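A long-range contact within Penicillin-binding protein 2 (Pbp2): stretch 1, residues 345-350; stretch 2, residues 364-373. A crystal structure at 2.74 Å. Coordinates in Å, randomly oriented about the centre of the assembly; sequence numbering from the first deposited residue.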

ATOM      1  N   LYS A 345       6.877  44.941  43.956  1.00 90.97           N
ATOM      2  CA  LYS A 345       5.657  44.295  44.455  1.00 95.50           C
ATOM      3  C   LYS A 345       5.203  43.153  43.548  1.00 98.04           C
ATOM      4  O   LYS A 345       5.016  43.331  42.342  1.00 98.21           O
ATOM      5  CB  LYS A 345       4.505  45.298  44.547  1.00 96.05           C
ATOM      6  CG  LYS A 345       4.742  46.431  45.537  1.00 99.41           C
ATOM      7  CD  LYS A 345       3.574  47.393  45.609  1.00 96.27           C
ATOM      8  CE  LYS A 345       4.034  48.747  46.123  1.00 93.89           C
ATOM      9  NZ  LYS A 345       2.961  49.763  45.967  1.00 96.37           N
ATOM     10  N   PHE A 346       4.988  41.989  44.155  1.00 99.41           N
ATOM     11  CA  PHE A 346       4.601  40.781  43.420  1.00 95.14           C
ATOM     12  C   PHE A 346       3.097  40.534  43.533  1.00 90.91           C
ATOM     13  O   PHE A 346       2.570  40.162  44.595  1.00 89.44           O
ATOM     14  CB  PHE A 346       5.393  39.578  43.918  1.00 94.89           C
ATOM     15  CG  PHE A 346       6.864  39.684  43.658  1.00 95.69           C
ATOM     16  CD1 PHE A 346       7.676  40.407  44.520  1.00 93.90           C
ATOM     17  CD2 PHE A 346       7.432  39.086  42.546  1.00 94.65           C
ATOM     18  CE1 PHE A 346       9.031  40.523  44.286  1.00 93.03           C
ATOM     19  CE2 PHE A 346       8.788  39.198  42.305  1.00 96.75           C
ATOM     20  CZ  PHE A 346       9.589  39.920  43.176  1.00 95.43           C
ATOM     21  N   ARG A 347       2.413  40.732  42.412  1.00 87.14           N
ATOM     22  CA  ARG A 347       0.968  40.869  42.407  1.00 86.86           C
ATOM     23  C   ARG A 347       0.238  39.542  42.179  1.00 82.15           C
ATOM     24  O   ARG A 347       0.701  38.687  41.424  1.00 78.50           O
ATOM     25  CB  ARG A 347       0.573  41.882  41.336  1.00 89.59           C
ATOM     26  CG  ARG A 347       1.304  43.205  41.490  1.00 92.34           C
ATOM     27  CD  ARG A 347       0.938  44.178  40.385  1.00 92.27           C
ATOM     28  NE  ARG A 347       1.234  45.540  40.806  1.00 93.33           N
ATOM     29  CZ  ARG A 347       0.431  46.294  41.553  1.00 94.94           C
ATOM     30  NH1 ARG A 347      -0.747  45.845  41.970  1.00 99.30           N
ATOM     31  NH2 ARG A 347       0.808  47.513  41.882  1.00 96.19           N
ATOM     32  N   ASP A 348      -0.899  39.395  42.866  1.00 79.34           N
ATOM     33  CA  ASP A 348      -1.812  38.256  42.715  1.00 74.28           C
ATOM     34  C   ASP A 348      -2.731  38.522  41.531  1.00 72.38           C
ATOM     35  O   ASP A 348      -3.002  39.673  41.201  1.00 73.66           O
ATOM     36  CB  ASP A 348      -2.629  38.048  44.002  1.00 73.27           C
ATOM     37  CG  ASP A 348      -3.469  36.791  43.976  1.00 71.94           C
ATOM     38  OD1 ASP A 348      -4.411  36.717  43.148  1.00 70.84           O
ATOM     39  OD2 ASP A 348      -3.187  35.889  44.805  1.00 69.29           O
ATOM     40  N   TRP A 349      -3.195  37.459  40.884  1.00 70.53           N
ATOM     41  CA  TRP A 349      -3.870  37.601  39.590  1.00 70.97           C
ATOM     42  C   TRP A 349      -5.159  38.433  39.660  1.00 74.87           C
ATOM     43  O   TRP A 349      -5.506  39.106  38.687  1.00 75.16           O
ATOM     44  CB  TRP A 349      -4.123  36.234  38.919  1.00 66.81           C
ATOM     45  CG  TRP A 349      -5.007  35.326  39.718  1.00 65.99           C
ATOM     46  CD1 TRP A 349      -4.628  34.496  40.731  1.00 64.56           C
ATOM     47  CD2 TRP A 349      -6.423  35.162  39.575  1.00 65.17           C
ATOM     48  NE1 TRP A 349      -5.714  33.833  41.231  1.00 64.04           N
ATOM     49  CE2 TRP A 349      -6.831  34.230  40.546  1.00 66.21           C
ATOM     50  CE3 TRP A 349      -7.388  35.729  38.730  1.00 66.62           C
ATOM     51  CZ2 TRP A 349      -8.170  33.839  40.693  1.00 69.42           C
ATOM     52  CZ3 TRP A 349      -8.723  35.333  38.871  1.00 67.12           C
ATOM     53  CH2 TRP A 349      -9.098  34.405  39.846  1.00 68.30           C
ATOM     54  N   LYS A 350      -5.872  38.402  40.785  1.00 80.73           N
ATOM     55  CA  LYS A 350      -7.028  39.291  40.919  1.00 86.00           C
ATOM     56  C   LYS A 350      -6.878  40.276  42.046  1.00 86.26           C
ATOM     57  O   LYS A 350      -6.576  39.899  43.175  1.00 78.28           O
ATOM     58  CB  LYS A 350      -8.354  38.543  41.069  1.00 91.10           C
ATOM     59  CG  LYS A 350      -9.555  39.417  40.704  1.00 91.57           C
ATOM     60  CD  LYS A 350      -9.623  39.716  39.202  1.00 89.49           C
ATOM     61  CE  LYS A 350     -10.697  40.744  38.882  1.00 91.28           C
ATOM     62  NZ  LYS A 350     -11.152  40.678  37.466  1.00 90.15           N
ATOM     63  N   ARG A 364      -6.898  25.424  44.993  1.00 67.02           N
ATOM     64  CA  ARG A 364      -8.284  25.601  44.580  1.00 69.41           C
ATOM     65  C   ARG A 364      -8.466  26.889  43.770  1.00 75.03           C
ATOM     66  O   ARG A 364      -8.998  26.879  42.641  1.00 67.14           O
ATOM     67  CB  ARG A 364      -9.201  25.632  45.812  1.00 70.23           C
ATOM     68  CG  ARG A 364     -10.697  25.730  45.481  1.00 71.48           C
ATOM     69  CD  ARG A 364     -11.516  26.253  46.641  1.00 74.35           C
ATOM     70  NE  ARG A 364     -11.194  25.551  47.876  1.00 77.91           N
ATOM     71  CZ  ARG A 364     -11.531  25.969  49.089  1.00 82.71           C
ATOM     72  NH1 ARG A 364     -12.221  27.094  49.259  1.00 84.68           N
ATOM     73  NH2 ARG A 364     -11.171  25.252  50.138  1.00 89.26           N
ATOM     74  N   GLU A 365      -7.995  27.994  44.346  1.00 84.18           N
ATOM     75  CA  GLU A 365      -8.303  29.309  43.812  1.00 90.98           C
ATOM     76  C   GLU A 365      -7.169  29.883  42.966  1.00 93.71           C
ATOM     77  O   GLU A 365      -7.209  31.060  42.618  1.00100.87           O
ATOM     78  CB  GLU A 365      -8.671  30.258  44.958  1.00 99.46           C
ATOM     79  CG  GLU A 365      -9.966  29.894  45.674  1.00103.15           C
ATOM     80  CD  GLU A 365     -10.269  30.790  46.866  1.00105.23           C
ATOM     81  OE1 GLU A 365      -9.584  31.813  47.061  1.00107.95           O
ATOM     82  OE2 GLU A 365     -11.199  30.473  47.624  1.00104.34           O
ATOM     83  N   SER A 366      -6.183  29.049  42.614  1.00 92.69           N
ATOM     84  CA  SER A 366      -5.044  29.465  41.792  1.00 88.36           C
ATOM     85  C   SER A 366      -4.456  30.729  42.420  1.00 87.98           C
ATOM     86  O   SER A 366      -4.240  31.722  41.730  1.00 91.26           O
ATOM     87  CB  SER A 366      -5.490  29.701  40.332  1.00 90.15           C
ATOM     88  OG  SER A 366      -4.402  29.878  39.439  1.00 87.48           O
ATOM     89  N   VAL A 367      -4.223  30.684  43.737  1.00 85.19           N
ATOM     90  CA  VAL A 367      -3.726  31.836  44.498  1.00 85.64           C
ATOM     91  C   VAL A 367      -2.211  31.968  44.359  1.00 84.68           C
ATOM     92  O   VAL A 367      -1.483  30.978  44.448  1.00 85.75           O
ATOM     93  CB  VAL A 367      -4.066  31.735  45.998  1.00 87.25           C
ATOM     94  CG1 VAL A 367      -3.474  32.898  46.775  1.00 91.23           C
ATOM     95  CG2 VAL A 367      -5.559  31.706  46.203  1.00 86.39           C
ATOM     96  N   ASP A 368      -1.750  33.202  44.164  1.00 77.83           N
ATOM     97  CA  ASP A 368      -0.351  33.469  43.866  1.00 69.95           C
ATOM     98  C   ASP A 368       0.469  33.727  45.135  1.00 70.58           C
ATOM     99  O   ASP A 368       1.600  33.242  45.247  1.00 70.39           O
ATOM    100  CB  ASP A 368      -0.239  34.648  42.892  1.00 64.95           C
ATOM    101  CG  ASP A 368      -0.700  34.295  41.461  1.00 61.80           C
ATOM    102  OD1 ASP A 368      -0.651  33.118  41.061  1.00 58.47           O
ATOM    103  OD2 ASP A 368      -1.105  35.196  40.710  1.00 57.40           O
ATOM    104  N   VAL A 369      -0.094  34.471  46.088  1.00 68.61           N
ATOM    105  CA  VAL A 369       0.694  34.954  47.239  1.00 67.70           C
ATOM    106  C   VAL A 369       1.170  33.857  48.193  1.00 64.28           C
ATOM    107  O   VAL A 369       2.263  33.964  48.749  1.00 58.98           O
ATOM    108  CB  VAL A 369      -0.045  36.065  48.027  1.00 68.82           C
ATOM    109  CG1 VAL A 369       0.676  36.388  49.333  1.00 69.23           C
ATOM    110  CG2 VAL A 369      -0.145  37.324  47.178  1.00 70.51           C
ATOM    111  N   TYR A 370       0.367  32.811  48.385  1.00 62.47           N
ATOM    112  CA  TYR A 370       0.787  31.690  49.226  1.00 63.25           C
ATOM    113  C   TYR A 370       2.168  31.198  48.783  1.00 64.24           C
ATOM    114  O   TYR A 370       3.037  30.916  49.614  1.00 63.40           O
ATOM    115  CB  TYR A 370      -0.234  30.553  49.148  1.00 61.92           C
ATOM    116  CG  TYR A 370       0.154  29.288  49.895  1.00 62.95           C
ATOM    117  CD1 TYR A 370      -0.172  29.117  51.239  1.00 66.18           C
ATOM    118  CD2 TYR A 370       0.839  28.260  49.256  1.00 63.37           C
ATOM    119  CE1 TYR A 370       0.154  27.948  51.918  1.00 68.87           C
ATOM    120  CE2 TYR A 370       1.175  27.086  49.920  1.00 63.97           C
ATOM    121  CZ  TYR A 370       0.830  26.927  51.252  1.00 67.57           C
ATOM    122  OH  TYR A 370       1.165  25.764  51.926  1.00 67.56           O
ATOM    123  N   PHE A 371       2.351  31.122  47.461  1.00 63.99           N
ATOM    124  CA  PHE A 371       3.582  30.620  46.845  1.00 59.81           C
ATOM    125  C   PHE A 371       4.649  31.689  46.827  1.00 59.37           C
ATOM    126  O   PHE A 371       5.824  31.384  46.982  1.00 60.30           O
ATOM    127  CB  PHE A 371       3.310  30.082  45.429  1.00 56.87           C
ATOM    128  CG  PHE A 371       2.320  28.946  45.404  1.00 56.57           C
ATOM    129  CD1 PHE A 371       2.715  27.654  45.727  1.00 55.43           C
ATOM    130  CD2 PHE A 371       0.992  29.172  45.094  1.00 53.90           C
ATOM    131  CE1 PHE A 371       1.811  26.612  45.728  1.00 53.69           C
ATOM    132  CE2 PHE A 371       0.090  28.135  45.099  1.00 52.87           C
ATOM    133  CZ  PHE A 371       0.495  26.856  45.421  1.00 52.24           C
ATOM    134  N   TYR A 372       4.255  32.941  46.648  1.00 60.39           N
ATOM    135  CA  TYR A 372       5.200  34.044  46.811  1.00 64.37           C
ATOM    136  C   TYR A 372       5.851  34.014  48.205  1.00 68.78           C
ATOM    137  O   TYR A 372       7.071  34.126  48.343  1.00 70.83           O
ATOM    138  CB  TYR A 372       4.522  35.407  46.594  1.00 64.81           C
ATOM    139  CG  TYR A 372       4.136  35.746  45.158  1.00 63.63           C
ATOM    140  CD1 TYR A 372       4.937  35.367  44.077  1.00 64.59           C
ATOM    141  CD2 TYR A 372       2.984  36.486  44.887  1.00 63.49           C
ATOM    142  CE1 TYR A 372       4.582  35.685  42.776  1.00 64.28           C
ATOM    143  CE2 TYR A 372       2.629  36.812  43.589  1.00 63.35           C
ATOM    144  CZ  TYR A 372       3.431  36.410  42.540  1.00 64.14           C
ATOM    145  OH  TYR A 372       3.074  36.727  41.254  1.00 63.86           O
ATOM    146  N   LYS A 373       5.030  33.856  49.238  1.00 73.09           N
ATOM    147  CA  LYS A 373       5.507  33.943  50.620  1.00 75.27           C
ATOM    148  C   LYS A 373       6.452  32.810  51.000  1.00 74.84           C
ATOM    149  O   LYS A 373       7.550  33.068  51.500  1.00 75.79           O
ATOM    150  CB  LYS A 373       4.333  34.004  51.600  1.00 76.04           C
ATOM    151  CG  LYS A 373       3.828  35.419  51.809  1.00 76.63           C
ATOM    152  CD  LYS A 373       2.737  35.442  52.860  1.00 78.46           C
ATOM    153  CE  LYS A 373       2.155  36.831  53.056  1.00 80.65           C
ATOM    154  NZ  LYS A 373       1.050  36.835  54.059  1.00 82.72           N
TER

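Stretch 1 is a short strand, 345-347, that runs out into a loop; stretch 2 begins at the end of one helix, turns through Glu365 to Val367, and is helical again by Val369. The backbones come closest where loop meets turn, with the CA atoms of Asp348 and Asp368 5.1 Å apart, and lie farther apart where strand faces helix, the CA atoms of Phe346 and Tyr372 being separated by 7.6 Å. The wider gap is filled by the ring of Tyr372. In all, 388 Å² of surface is buried, summed over both sides.

Three hydrogen bonds cross the contact, each joining a side chain to a backbone group. Tyr372, its CA-to-CB bond pointing toward the strand, donates from OH to Arg347 O at 3.1 Å. The carbonyl lies at the edge of the tyrosine ring, near its plane, where a phenol hydroxyl can readily present its proton. In the second bond the acceptor is a carboxylate: Asp368 N donates to Asp348 OD2 at 3.1 Å, with an N-H...acceptor angle of 159°. The other oxygen of Asp348 is also used, since OD1 accepts from Lys350 N within its own loop (3.2 Å, 161°). One buried carboxylate thus ties down two backbone amides, one in each stretch.

That acid also sits near a second one, Asp348 OD1 being 4.4 Å from Asp368 OD2. The charge on Asp368 has polar company: OD1 is hydrogen-bonded elsewhere in the structure, and OD2 lies 3.1 Å from Trp349 N. The backbone carbonyl of Asp368 accepts from Tyr372 N at 3.0 Å, an i to i+4 helical bond, and more weakly from Phe371 N at 3.2 Å.

The indole of Trp349, with chi1 at 61° (p), reaches the turn through NE1. The bond from Trp349 NE1 to Glu365 O is weak, 3.4 Å long and bent to 134°, although the carbonyl lies near the ring plane, in which the N-H points. Ser366 O is nearer to NE1, at 2.6 Å, but oblique to the ring; the geometry leaves the nature of that approach open.

Apolar packing accompanies the polar bonds around Tyr372. Phe346 CB lies 3.9 Å from the centroid of the tyrosine ring and 7° off its normal, a CH-pi contact almost directly over the face. The phenylalanine ring then leads away, yet still directs its edge toward the same tyrosine, with centroids 5.8 Å apart and planes at 55°. Tyr372 therefore serves the strand twice, through its hydroxyl and through its ring face.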